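Local coordinates for PCP domain (Thermobifida fusca, PDB 7KW3), which probably serves as a peptidyl carrier domain of a non-ribosomal peptide synthetase, holding the growing peptide or its amino acid building blocks on a phosphopantetheine arm, at residues A15-V20 / P65-L70; E19-D24 / A30-L35; V40-L45 / H60-P65. All blocks are in the same frame, centred on the assembly; numbering follows the deposited sequence.

Interaction 1: A15-V20 / P65-L70; sequences AVYAEV and PVVADL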
ATOM      1  N   ALA A  15       0.569   6.781  -0.963  1.00 42.96           N
ATOM      2  CA  ALA A  15       1.001   7.668   0.104  1.00 47.12           C
ATOM      3  C   ALA A  15       1.471   6.871   1.312  1.00 48.65           C
ATOM      4  O   ALA A  15       2.488   7.208   1.929  1.00 49.30           O
ATOM      5  CB  ALA A  15      -0.134   8.626   0.480  1.00 41.75           C
ATOM      6  N   VAL A  16       0.757   5.788   1.641  1.00 46.20           N
ATOM      7  CA  VAL A  16       1.109   4.991   2.811  1.00 45.29           C
ATOM      8  C   VAL A  16       2.399   4.208   2.570  1.00 46.14           C
ATOM      9  O   VAL A  16       3.238   4.096   3.471  1.00 48.38           O
ATOM     10  CB  VAL A  16      -0.068   4.076   3.203  1.00 46.90           C
ATOM     11  CG1 VAL A  16       0.363   3.070   4.263  1.00 46.61           C
ATOM     12  CG2 VAL A  16      -1.223   4.909   3.733  1.00 42.15           C
ATOM     13  N   TYR A  17       2.586   3.661   1.359  1.00 45.05           N
ATOM     14  CA  TYR A  17       3.868   3.044   1.008  1.00 45.55           C
ATOM     15  C   TYR A  17       5.017   4.013   1.228  1.00 50.11           C
ATOM     16  O   TYR A  17       6.040   3.661   1.824  1.00 49.42           O
ATOM     17  CB  TYR A  17       3.896   2.605  -0.453  1.00 43.42           C
ATOM     18  CG  TYR A  17       3.374   1.236  -0.795  1.00 45.17           C
ATOM     19  CD1 TYR A  17       2.202   0.746  -0.234  1.00 43.34           C
ATOM     20  CD2 TYR A  17       4.025   0.457  -1.747  1.00 48.01           C
ATOM     21  CE1 TYR A  17       1.709  -0.499  -0.588  1.00 46.47           C
ATOM     22  CE2 TYR A  17       3.542  -0.785  -2.110  1.00 46.27           C
ATOM     23  CZ  TYR A  17       2.381  -1.257  -1.534  1.00 48.42           C
ATOM     24  OH  TYR A  17       1.893  -2.489  -1.908  1.00 42.67           O
ATOM     25  N   ALA A  18       4.879   5.234   0.709  1.00 45.78           N
ATOM     26  CA  ALA A  18       5.952   6.212   0.831  1.00 53.10           C
ATOM     27  C   ALA A  18       6.224   6.534   2.292  1.00 52.43           C
ATOM     28  O   ALA A  18       7.383   6.612   2.712  1.00 51.48           O
ATOM     29  CB  ALA A  18       5.599   7.479   0.049  1.00 52.54           C
ATOM     30  N   GLU A  19       5.164   6.688   3.088  1.00 47.51           N
ATOM     31  CA  GLU A  19       5.351   7.014   4.494  1.00 50.13           C
ATOM     32  C   GLU A  19       5.988   5.853   5.250  1.00 54.69           C
ATOM     33  O   GLU A  19       6.896   6.057   6.063  1.00 55.31           O
ATOM     34  CB  GLU A  19       4.007   7.394   5.119  1.00 52.45           C
ATOM     35  CG  GLU A  19       4.068   7.625   6.627  1.00 71.42           C
ATOM     36  CD  GLU A  19       2.727   7.350   7.312  1.00 97.77           C
ATOM     37  OE1 GLU A  19       2.727   7.110   8.540  1.00101.31           O
ATOM     38  OE2 GLU A  19       1.673   7.367   6.625  1.00 96.64           O
ATOM     39  N   VAL A  20       5.536   4.626   4.982  1.00 47.98           N
ATOM     40  CA  VAL A  20       6.025   3.467   5.725  1.00 49.82           C
ATOM     41  C   VAL A  20       7.452   3.132   5.317  1.00 51.28           C
ATOM     42  O   VAL A  20       8.286   2.790   6.162  1.00 50.56           O
ATOM     43  CB  VAL A  20       5.079   2.266   5.515  1.00 45.75           C
ATOM     44  CG1 VAL A  20       5.768   0.964   5.843  1.00 48.92           C
ATOM     45  CG2 VAL A  20       3.836   2.421   6.365  1.00 48.83           C
ATOM     46  N   PRO A  65       1.870  -7.488  -3.689  1.00 45.34           N
ATOM     47  CA  PRO A  65       2.735  -6.404  -3.188  1.00 45.75           C
ATOM     48  C   PRO A  65       2.743  -5.151  -4.061  1.00 47.31           C
ATOM     49  O   PRO A  65       3.221  -4.107  -3.597  1.00 45.52           O
ATOM     50  CB  PRO A  65       4.122  -7.058  -3.123  1.00 44.39           C
ATOM     51  CG  PRO A  65       4.057  -8.197  -4.105  1.00 50.62           C
ATOM     52  CD  PRO A  65       2.630  -8.677  -4.115  1.00 47.78           C
ATOM     53  N   VAL A  66       2.226  -5.205  -5.282  1.00 43.74           N
ATOM     54  CA  VAL A  66       2.156  -4.019  -6.128  1.00 42.63           C
ATOM     55  C   VAL A  66       0.941  -3.186  -5.725  1.00 45.91           C
ATOM     56  O   VAL A  66      -0.162  -3.723  -5.566  1.00 43.60           O
ATOM     57  CB  VAL A  66       2.096  -4.413  -7.611  1.00 48.33           C
ATOM     58  CG1 VAL A  66       1.946  -3.177  -8.478  1.00 44.55           C
ATOM     59  CG2 VAL A  66       3.356  -5.188  -7.999  1.00 48.46           C
ATOM     60  N   VAL A  67       1.152  -1.867  -5.579  1.00 45.62           N
ATOM     61  CA  VAL A  67       0.109  -0.940  -5.117  1.00 42.97           C
ATOM     62  C   VAL A  67      -1.209  -1.189  -5.852  1.00 42.07           C
ATOM     63  O   VAL A  67      -2.254  -1.405  -5.231  1.00 41.26           O
ATOM     64  CB  VAL A  67       0.567   0.524  -5.292  1.00 47.83           C
ATOM     65  CG1 VAL A  67      -0.582   1.495  -5.029  1.00 40.47           C
ATOM     66  CG2 VAL A  67       1.752   0.860  -4.378  1.00 45.31           C
ATOM     67  N   ALA A  68      -1.172  -1.163  -7.187  1.00 41.30           N
ATOM     68  CA  ALA A  68      -2.410  -1.280  -7.953  1.00 45.80           C
ATOM     69  C   ALA A  68      -3.110  -2.605  -7.672  1.00 43.36           C
ATOM     70  O   ALA A  68      -4.344  -2.661  -7.604  1.00 43.91           O
ATOM     71  CB  ALA A  68      -2.129  -1.124  -9.454  1.00 40.36           C
ATOM     72  N   ASP A  69      -2.343  -3.687  -7.522  1.00 44.20           N
ATOM     73  CA  ASP A  69      -2.949  -4.973  -7.200  1.00 40.92           C
ATOM     74  C   ASP A  69      -3.526  -4.978  -5.788  1.00 43.84           C
ATOM     75  O   ASP A  69      -4.605  -5.533  -5.552  1.00 44.81           O
ATOM     76  CB  ASP A  69      -1.911  -6.078  -7.366  1.00 46.40           C
ATOM     77  CG  ASP A  69      -1.447  -6.212  -8.798  1.00 55.98           C
ATOM     78  OD1 ASP A  69      -2.278  -5.966  -9.702  1.00 57.73           O
ATOM     79  OD2 ASP A  69      -0.258  -6.546  -9.015  1.00 57.93           O
ATOM     80  N   LEU A  70      -2.817  -4.359  -4.840  1.00 38.81           N
ATOM     81  CA  LEU A  70      -3.299  -4.307  -3.468  1.00 38.24           C
ATOM     82  C   LEU A  70      -4.568  -3.465  -3.370  1.00 43.43           C
ATOM     83  O   LEU A  70      -5.504  -3.821  -2.643  1.00 40.09           O
ATOM     84  CB  LEU A  70      -2.188  -3.766  -2.559  1.00 36.38           C
ATOM     85  CG  LEU A  70      -2.473  -3.732  -1.059  1.00 40.69           C
ATOM     86  CD1 LEU A  70      -2.812  -5.137  -0.552  1.00 32.83           C
ATOM     87  CD2 LEU A  70      -1.277  -3.159  -0.308  1.00 36.39           C
TER
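A buried hydrogen bond from a side chain to the backbone, Tyr17 to Pro65, joins helix 8-21 to the turn that opens helix 67-73. It lies near the centre of the domain. Within 15-20, Tyr17 alone makes the contact. CG stands anti to the carbonyl carbon (chi1 -87°), and the ring extends toward the turn. The hydroxyl OH donates to Pro65 O at 2.7 Å. That oxygen lies at the ring edge, in the ring plane. Seen from the carbonyl, OH sits above the peptide plane, 55° out of it. Pro65 O also accepts from the backbone N of Phe32, so this carbonyl oxygen accepts two hydrogen bonds.

One ring face is taken by Val67. Its CG2 makes a CH-pi contact 3.5 Å from the ring centroid, displaced toward the CE2 side, where Val67 CG2 to Tyr17 CE2 is 3.3 Å. Leu70 comes in at the ring edge, with CD2 3.6 Å from Tyr17 OH. The bond and the two apolar contacts are likely to limit how the phenol can turn.

Val66 is the N-cap of helix 67-73, so the tyrosine holds the chain just before that helix begins. Tyr17 also meets Leu45 of helix 39-51 and packs edge-to-face with Phe32. Val67 and Leu70 rest on Leu13 of helix 8-21, and Leu70 also reaches Val61 of helix 58-63.

Interaction 2: E19-D24 / A30-L35; sequences EVLGLD and ADFFAL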
ATOM      1  N   GLU A  19       5.164   6.688   3.088  1.00 47.51           N
ATOM      2  CA  GLU A  19       5.351   7.014   4.494  1.00 50.13           C
ATOM      3  C   GLU A  19       5.988   5.853   5.250  1.00 54.69           C
ATOM      4  O   GLU A  19       6.896   6.057   6.063  1.00 55.31           O
ATOM      5  CB  GLU A  19       4.007   7.394   5.119  1.00 52.45           C
ATOM      6  CG  GLU A  19       4.068   7.625   6.627  1.00 71.42           C
ATOM      7  CD  GLU A  19       2.727   7.350   7.312  1.00 97.77           C
ATOM      8  OE1 GLU A  19       2.727   7.110   8.540  1.00101.31           O
ATOM      9  OE2 GLU A  19       1.673   7.367   6.625  1.00 96.64           O
ATOM     10  N   VAL A  20       5.536   4.626   4.982  1.00 47.98           N
ATOM     11  CA  VAL A  20       6.025   3.467   5.725  1.00 49.82           C
ATOM     12  C   VAL A  20       7.452   3.132   5.317  1.00 51.28           C
ATOM     13  O   VAL A  20       8.286   2.790   6.162  1.00 50.56           O
ATOM     14  CB  VAL A  20       5.079   2.266   5.515  1.00 45.75           C
ATOM     15  CG1 VAL A  20       5.768   0.964   5.843  1.00 48.92           C
ATOM     16  CG2 VAL A  20       3.836   2.421   6.365  1.00 48.83           C
ATOM     17  N   LEU A  21       7.756   3.214   4.020  1.00 49.12           N
ATOM     18  CA  LEU A  21       9.086   2.888   3.523  1.00 51.62           C
ATOM     19  C   LEU A  21      10.068   4.046   3.651  1.00 54.76           C
ATOM     20  O   LEU A  21      11.252   3.863   3.348  1.00 52.63           O
ATOM     21  CB  LEU A  21       9.014   2.440   2.058  1.00 53.03           C
ATOM     22  CG  LEU A  21       8.245   1.148   1.786  1.00 51.05           C
ATOM     23  CD1 LEU A  21       7.890   1.051   0.312  1.00 50.71           C
ATOM     24  CD2 LEU A  21       9.064  -0.057   2.221  1.00 56.08           C
ATOM     25  N   GLY A  22       9.619   5.219   4.100  1.00 52.90           N
ATOM     26  CA  GLY A  22      10.522   6.349   4.238  1.00 53.51           C
ATOM     27  C   GLY A  22      10.903   7.020   2.938  1.00 57.78           C
ATOM     28  O   GLY A  22      11.934   7.686   2.875  1.00 63.95           O
ATOM     29  N   LEU A  23      10.095   6.865   1.900  1.00 58.03           N
ATOM     30  CA  LEU A  23      10.362   7.443   0.595  1.00 61.02           C
ATOM     31  C   LEU A  23       9.545   8.718   0.414  1.00 67.74           C
ATOM     32  O   LEU A  23       8.574   8.969   1.134  1.00 65.81           O
ATOM     33  CB  LEU A  23      10.045   6.431  -0.511  1.00 57.66           C
ATOM     34  CG  LEU A  23      10.879   5.148  -0.431  1.00 62.11           C
ATOM     35  CD1 LEU A  23      10.360   4.060  -1.363  1.00 50.24           C
ATOM     36  CD2 LEU A  23      12.355   5.450  -0.728  1.00 55.08           C
ATOM     37  N   ASP A  24       9.975   9.543  -0.549  1.00 72.36           N
ATOM     38  CA  ASP A  24       9.264  10.785  -0.847  1.00 73.47           C
ATOM     39  C   ASP A  24       7.930  10.506  -1.522  1.00 70.17           C
ATOM     40  O   ASP A  24       6.883  11.022  -1.115  1.00 66.09           O
ATOM     41  CB  ASP A  24      10.124  11.680  -1.737  1.00 77.52           C
ATOM     42  CG  ASP A  24      11.411  12.099  -1.063  1.00111.52           C
ATOM     43  OD1 ASP A  24      11.539  11.850   0.158  1.00117.89           O
ATOM     44  OD2 ASP A  24      12.294  12.663  -1.751  1.00116.03           O
ATOM     45  N   ALA A  30       4.520   0.346  -7.828  1.00 53.94           N
ATOM     46  CA  ALA A  30       5.594  -0.013  -6.915  1.00 56.66           C
ATOM     47  C   ALA A  30       5.317  -1.331  -6.204  1.00 54.16           C
ATOM     48  O   ALA A  30       4.182  -1.618  -5.802  1.00 47.33           O
ATOM     49  CB  ALA A  30       5.796   1.089  -5.884  1.00 57.72           C
ATOM     50  N   ASP A  31       6.376  -2.125  -6.052  1.00 56.09           N
ATOM     51  CA  ASP A  31       6.341  -3.400  -5.348  1.00 51.65           C
ATOM     52  C   ASP A  31       6.844  -3.167  -3.931  1.00 50.88           C
ATOM     53  O   ASP A  31       7.990  -2.738  -3.743  1.00 56.87           O
ATOM     54  CB  ASP A  31       7.210  -4.437  -6.065  1.00 55.63           C
ATOM     55  CG  ASP A  31       7.132  -5.825  -5.427  1.00 59.51           C
ATOM     56  OD1 ASP A  31       7.441  -5.962  -4.222  1.00 56.04           O
ATOM     57  OD2 ASP A  31       6.764  -6.783  -6.145  1.00 64.62           O
ATOM     58  N   PHE A  32       6.000  -3.477  -2.942  1.00 48.86           N
ATOM     59  CA  PHE A  32       6.324  -3.153  -1.553  1.00 48.20           C
ATOM     60  C   PHE A  32       7.623  -3.823  -1.104  1.00 51.65           C
ATOM     61  O   PHE A  32       8.464  -3.189  -0.452  1.00 54.78           O
ATOM     62  CB  PHE A  32       5.158  -3.550  -0.647  1.00 45.18           C
ATOM     63  CG  PHE A  32       5.292  -3.075   0.771  1.00 47.21           C
ATOM     64  CD1 PHE A  32       5.180  -1.726   1.083  1.00 49.90           C
ATOM     65  CD2 PHE A  32       5.500  -3.981   1.804  1.00 46.89           C
ATOM     66  CE1 PHE A  32       5.287  -1.284   2.398  1.00 43.29           C
ATOM     67  CE2 PHE A  32       5.601  -3.545   3.126  1.00 45.33           C
ATOM     68  CZ  PHE A  32       5.498  -2.193   3.421  1.00 40.68           C
ATOM     69  N   PHE A  33       7.828  -5.087  -1.474  1.00 47.17           N
ATOM     70  CA  PHE A  33       9.035  -5.777  -1.030  1.00 55.11           C
ATOM     71  C   PHE A  33      10.246  -5.439  -1.888  1.00 57.94           C
ATOM     72  O   PHE A  33      11.376  -5.455  -1.385  1.00 58.10           O
ATOM     73  CB  PHE A  33       8.774  -7.284  -0.973  1.00 53.27           C
ATOM     74  CG  PHE A  33       7.702  -7.634   0.007  1.00 55.88           C
ATOM     75  CD1 PHE A  33       7.985  -7.689   1.373  1.00 54.75           C
ATOM     76  CD2 PHE A  33       6.393  -7.797  -0.419  1.00 46.88           C
ATOM     77  CE1 PHE A  33       6.985  -7.958   2.292  1.00 57.40           C
ATOM     78  CE2 PHE A  33       5.382  -8.069   0.493  1.00 50.28           C
ATOM     79  CZ  PHE A  33       5.681  -8.148   1.855  1.00 53.22           C
ATOM     80  N   ALA A  34      10.047  -5.094  -3.158  1.00 58.62           N
ATOM     81  CA  ALA A  34      11.177  -4.615  -3.947  1.00 61.61           C
ATOM     82  C   ALA A  34      11.726  -3.305  -3.394  1.00 58.07           C
ATOM     83  O   ALA A  34      12.908  -3.002  -3.587  1.00 64.62           O
ATOM     84  CB  ALA A  34      10.766  -4.447  -5.410  1.00 61.67           C
ATOM     85  N   LEU A  35      10.890  -2.520  -2.715  1.00 58.90           N
ATOM     86  CA  LEU A  35      11.272  -1.228  -2.158  1.00 58.27           C
ATOM     87  C   LEU A  35      11.748  -1.324  -0.717  1.00 61.16           C
ATOM     88  O   LEU A  35      11.938  -0.289  -0.068  1.00 62.88           O
ATOM     89  CB  LEU A  35      10.095  -0.256  -2.244  1.00 54.89           C
ATOM     90  CG  LEU A  35       9.766   0.151  -3.669  1.00 55.28           C
ATOM     91  CD1 LEU A  35       8.623   1.129  -3.659  1.00 51.38           C
ATOM     92  CD2 LEU A  35      11.008   0.765  -4.291  1.00 56.51           C
TER
HETATM   93  O   HOH W   1      13.116   1.679   1.925  1.00 69.97           O
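Leu21, in the last part of helix 8-21, packs against Phe32 and Leu35 of the loop that leads to helix 39-51. From CB its side chain heads toward that loop, with CG anti to the carbonyl carbon (chi1 -64°). CG comes 3.9 Å from Phe32 CE1, set obliquely to the ring. The chain then forks. CD1 meets Leu35 CB at 3.6 Å, the two leucine side chains crossing at about a right angle. CD2 approaches Leu35 O at 3.7 Å and also flanks CE1 of Phe32. Each branch therefore touches a different part of Leu35, while both stay beside Phe32. With an alanine here, Phe32 CE1 and Leu35 CB would probably lose their apolar partner and a gap would open between loop and helix.

Val20 CG1 meets the same ring at its edge, in plane, 4.0 Å from Phe32 CZ. Toward the surface, Leu23 CD1 adds a looser contact, 4.1 Å from Leu35 CD1. A water bridges the backbones, donating to Leu21 O at 3.2 Å and to Leu35 O at 3.0 Å.

The loop has its own brace. Asp31 OD1 accepts from Ala34 N at 2.9 Å, close to straight (160°), in an Asx motif. Its bond from Phe33 N is weak. Phe32 CD2 lies over the centre of one face of the Phe33 ring.

Gly22 leaves helical phi/psi with a positive phi. Through Leu21 and Phe32 the loop packs back on helix 8-21. This fits the four-helix carrier protein fold; here the loop runs into a Gly-Gly-Asp-Ser sequence, whose serine is probably the phosphopantetheine attachment site.

Interaction 3: V40-L45 / H60-P65; sequences VLTLRL and HVFRHP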
ATOM      1  N   VAL A  40       7.802  -6.274   9.616  1.00 45.12           N
ATOM      2  CA  VAL A  40       7.548  -5.086  10.425  1.00 40.93           C
ATOM      3  C   VAL A  40       6.842  -4.023   9.594  1.00 47.70           C
ATOM      4  O   VAL A  40       5.829  -3.445  10.007  1.00 47.03           O
ATOM      5  CB  VAL A  40       8.862  -4.535  11.010  1.00 48.08           C
ATOM      6  CG1 VAL A  40       8.566  -3.319  11.852  1.00 46.75           C
ATOM      7  CG2 VAL A  40       9.612  -5.601  11.823  1.00 53.16           C
ATOM      8  N   LEU A  41       7.378  -3.737   8.412  1.00 45.52           N
ATOM      9  CA  LEU A  41       6.803  -2.666   7.613  1.00 46.15           C
ATOM     10  C   LEU A  41       5.437  -3.052   7.059  1.00 46.07           C
ATOM     11  O   LEU A  41       4.600  -2.170   6.824  1.00 43.99           O
ATOM     12  CB  LEU A  41       7.765  -2.285   6.495  1.00 46.26           C
ATOM     13  CG  LEU A  41       9.100  -1.755   7.025  1.00 54.47           C
ATOM     14  CD1 LEU A  41      10.028  -1.402   5.878  1.00 52.45           C
ATOM     15  CD2 LEU A  41       8.880  -0.546   7.927  1.00 54.17           C
ATOM     16  N   THR A  42       5.195  -4.352   6.856  1.00 43.53           N
ATOM     17  CA  THR A  42       3.879  -4.811   6.417  1.00 44.23           C
ATOM     18  C   THR A  42       2.837  -4.537   7.491  1.00 45.10           C
ATOM     19  O   THR A  42       1.751  -4.014   7.205  1.00 42.34           O
ATOM     20  CB  THR A  42       3.924  -6.307   6.082  1.00 48.92           C
ATOM     21  OG1 THR A  42       4.774  -6.531   4.956  1.00 43.55           O
ATOM     22  CG2 THR A  42       2.536  -6.837   5.750  1.00 44.26           C
ATOM     23  N   LEU A  43       3.162  -4.883   8.738  1.00 44.06           N
ATOM     24  CA  LEU A  43       2.301  -4.555   9.866  1.00 45.85           C
ATOM     25  C   LEU A  43       1.939  -3.074   9.857  1.00 47.26           C
ATOM     26  O   LEU A  43       0.771  -2.706  10.010  1.00 43.98           O
ATOM     27  CB  LEU A  43       2.994  -4.937  11.177  1.00 45.71           C
ATOM     28  CG  LEU A  43       2.116  -4.890  12.430  1.00 51.84           C
ATOM     29  CD1 LEU A  43       1.047  -5.950  12.327  1.00 59.80           C
ATOM     30  CD2 LEU A  43       2.910  -5.103  13.695  1.00 48.32           C
ATOM     31  N   ARG A  44       2.934  -2.207   9.651  1.00 44.47           N
ATOM     32  CA  ARG A  44       2.670  -0.770   9.667  1.00 47.57           C
ATOM     33  C   ARG A  44       1.808  -0.350   8.490  1.00 46.81           C
ATOM     34  O   ARG A  44       0.914   0.491   8.642  1.00 45.87           O
ATOM     35  CB  ARG A  44       3.983   0.008   9.669  1.00 44.80           C
ATOM     36  CG  ARG A  44       4.737  -0.160  10.951  1.00 44.61           C
ATOM     37  CD  ARG A  44       6.109   0.464  10.865  1.00 45.96           C
ATOM     38  NE  ARG A  44       6.905   0.067  12.009  1.00 46.25           N
ATOM     39  CZ  ARG A  44       8.181   0.396  12.178  1.00 47.83           C
ATOM     40  NH1 ARG A  44       8.799   1.127  11.265  1.00 46.78           N
ATOM     41  NH2 ARG A  44       8.839  -0.015  13.254  1.00 45.94           N
ATOM     42  N   LEU A  45       2.079  -0.908   7.307  1.00 43.20           N
ATOM     43  CA  LEU A  45       1.270  -0.612   6.130  1.00 41.09           C
ATOM     44  C   LEU A  45      -0.200  -0.942   6.371  1.00 43.00           C
ATOM     45  O   LEU A  45      -1.082  -0.154   6.019  1.00 41.95           O
ATOM     46  CB  LEU A  45       1.815  -1.384   4.925  1.00 39.89           C
ATOM     47  CG  LEU A  45       0.958  -1.594   3.675  1.00 39.89           C
ATOM     48  CD1 LEU A  45       0.549  -0.266   3.057  1.00 38.97           C
ATOM     49  CD2 LEU A  45       1.716  -2.423   2.655  1.00 42.64           C
ATOM     50  N   HIS A  60      -2.820 -10.031   2.219  1.00 40.91           N
ATOM     51  CA  HIS A  60      -3.010  -9.279   0.979  1.00 42.69           C
ATOM     52  C   HIS A  60      -1.697  -8.678   0.493  1.00 44.74           C
ATOM     53  O   HIS A  60      -1.379  -8.734  -0.704  1.00 40.58           O
ATOM     54  CB  HIS A  60      -4.052  -8.173   1.181  1.00 38.93           C
ATOM     55  CG  HIS A  60      -5.441  -8.683   1.390  1.00 45.24           C
ATOM     56  ND1 HIS A  60      -6.378  -7.999   2.134  1.00 45.93           N
ATOM     57  CD2 HIS A  60      -6.057  -9.805   0.945  1.00 45.52           C
ATOM     58  CE1 HIS A  60      -7.513  -8.677   2.137  1.00 44.83           C
ATOM     59  NE2 HIS A  60      -7.345  -9.776   1.423  1.00 46.30           N
ATOM     60  N   VAL A  61      -0.917  -8.099   1.408  1.00 40.62           N
ATOM     61  CA  VAL A  61       0.335  -7.465   1.015  1.00 42.34           C
ATOM     62  C   VAL A  61       1.310  -8.495   0.458  1.00 46.25           C
ATOM     63  O   VAL A  61       1.917  -8.285  -0.600  1.00 44.71           O
ATOM     64  CB  VAL A  61       0.931  -6.698   2.206  1.00 44.10           C
ATOM     65  CG1 VAL A  61       2.316  -6.144   1.855  1.00 37.58           C
ATOM     66  CG2 VAL A  61      -0.039  -5.590   2.637  1.00 36.49           C
ATOM     67  N   PHE A  62       1.460  -9.635   1.144  1.00 43.29           N
ATOM     68  CA  PHE A  62       2.404 -10.638   0.666  1.00 47.15           C
ATOM     69  C   PHE A  62       1.961 -11.223  -0.668  1.00 50.60           C
ATOM     70  O   PHE A  62       2.797 -11.500  -1.534  1.00 45.83           O
ATOM     71  CB  PHE A  62       2.595 -11.730   1.726  1.00 44.21           C
ATOM     72  CG  PHE A  62       3.501 -11.310   2.862  1.00 56.07           C
ATOM     73  CD1 PHE A  62       4.879 -11.502   2.784  1.00 69.04           C
ATOM     74  CD2 PHE A  62       2.983 -10.703   3.992  1.00 55.73           C
ATOM     75  CE1 PHE A  62       5.720 -11.106   3.823  1.00 67.07           C
ATOM     76  CE2 PHE A  62       3.802 -10.308   5.024  1.00 54.78           C
ATOM     77  CZ  PHE A  62       5.181 -10.507   4.942  1.00 62.43           C
ATOM     78  N   ARG A  63       0.655 -11.370  -0.871  1.00 47.90           N
ATOM     79  CA  ARG A  63       0.159 -11.945  -2.114  1.00 52.61           C
ATOM     80  C   ARG A  63       0.065 -10.906  -3.241  1.00 52.18           C
ATOM     81  O   ARG A  63       0.220 -11.260  -4.411  1.00 51.53           O
ATOM     82  CB  ARG A  63      -1.194 -12.621  -1.841  1.00 55.74           C
ATOM     83  CG  ARG A  63      -2.030 -12.916  -3.059  1.00 70.66           C
ATOM     84  CD  ARG A  63      -1.932 -14.356  -3.542  1.00 82.40           C
ATOM     85  NE  ARG A  63      -2.435 -14.443  -4.914  1.00 90.73           N
ATOM     86  CZ  ARG A  63      -2.639 -15.574  -5.579  1.00102.61           C
ATOM     87  NH1 ARG A  63      -2.392 -16.747  -5.003  1.00107.20           N
ATOM     88  NH2 ARG A  63      -3.097 -15.527  -6.825  1.00 98.93           N
ATOM     89  N   HIS A  64      -0.147  -9.626  -2.925  1.00 47.06           N
ATOM     90  CA  HIS A  64      -0.308  -8.578  -3.940  1.00 49.94           C
ATOM     91  C   HIS A  64       0.547  -7.373  -3.579  1.00 45.55           C
ATOM     92  O   HIS A  64       0.023  -6.327  -3.188  1.00 43.35           O
ATOM     93  CB  HIS A  64      -1.770  -8.153  -4.073  1.00 42.87           C
ATOM     94  CG  HIS A  64      -2.708  -9.296  -4.283  1.00 49.27           C
ATOM     95  ND1 HIS A  64      -2.710 -10.055  -5.434  1.00 54.14           N
ATOM     96  CD2 HIS A  64      -3.676  -9.810  -3.488  1.00 47.46           C
ATOM     97  CE1 HIS A  64      -3.640 -10.988  -5.340  1.00 54.68           C
ATOM     98  NE2 HIS A  64      -4.245 -10.857  -4.173  1.00 57.66           N
ATOM     99  N   PRO A  65       1.870  -7.488  -3.689  1.00 45.34           N
ATOM    100  CA  PRO A  65       2.735  -6.404  -3.188  1.00 45.75           C
ATOM    101  C   PRO A  65       2.743  -5.151  -4.061  1.00 47.31           C
ATOM    102  O   PRO A  65       3.221  -4.107  -3.597  1.00 45.52           O
ATOM    103  CB  PRO A  65       4.122  -7.058  -3.123  1.00 44.39           C
ATOM    104  CG  PRO A  65       4.057  -8.197  -4.105  1.00 50.62           C
ATOM    105  CD  PRO A  65       2.630  -8.677  -4.115  1.00 47.78           C
TER
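The backbones of helix 39-51 and helix 58-63 come nearest at Thr42 and Val61, whose CA atoms lie 7.0 Å apart. The contact between them is apolar. The side chains of Thr42 and Val61 run alongside each other, pointing opposite ways, and Thr42 CG2 comes 3.9 Å from Val61 CB. The methyl is turned there because CG2 stands anti to the backbone N. That rotation (chi1 -65°) leaves OG1 beside the backbone N, where it is hydrogen-bonded to Asp38 O one turn earlier in the chain. The one polar side-chain atom of this buried residue is thus satisfied by a carbonyl just before its helix, and the methyl is left to pack against helix 58-63.

Thr42 CG2 also touches Phe62, 3.8 Å from CE2, approaching the ring obliquely. Phe62 reaches this point from an exposed position, with ring atoms CE2 and CZ both near Thr42 OG1. The same ring meets that of Phe33, with the planes at about 35°.

One turn along, Leu45 faces Val61 tip to tip. Leu45 CD2 is 3.6 Å from Val61 CG2 and 3.9 Å from Val61 CG1. A single methyl of the leucine therefore rests against both branches of the valine. Val61 carries the inner part of the contact, serving Thr42 with CB and CG1 and Leu45 with both methyls, while Phe62 closes its outer side.

Around this pair, Leu45 also packs on Val16 and Tyr17 of helix 8-21. Thr42 is flanked by Phe32 and Phe33 of the preceding loop. Helix 67-73 also packs on helix 58-63, where His60 touches Leu70 and Val73.

All three contacts belong to one small helical domain. The centres of interactions 1 and 2 are about 7 Å apart, those of 1 and 3 about 9 Å, and those of 2 and 3 about 11 Å. Interactions 1 and 2 both start from helix 8-21. Along the chain, interaction 2 closes before interaction 3 opens, and interaction 3 is nested inside the span closed by interaction 1. Phe32 N bonds to the carbonyl oxygen of Pro65, the residue common to interactions 1 and 3, so the loop of interaction 2 is tied to both. Together they join the four helices and the long loop into one compact core, consistent with a carrier domain.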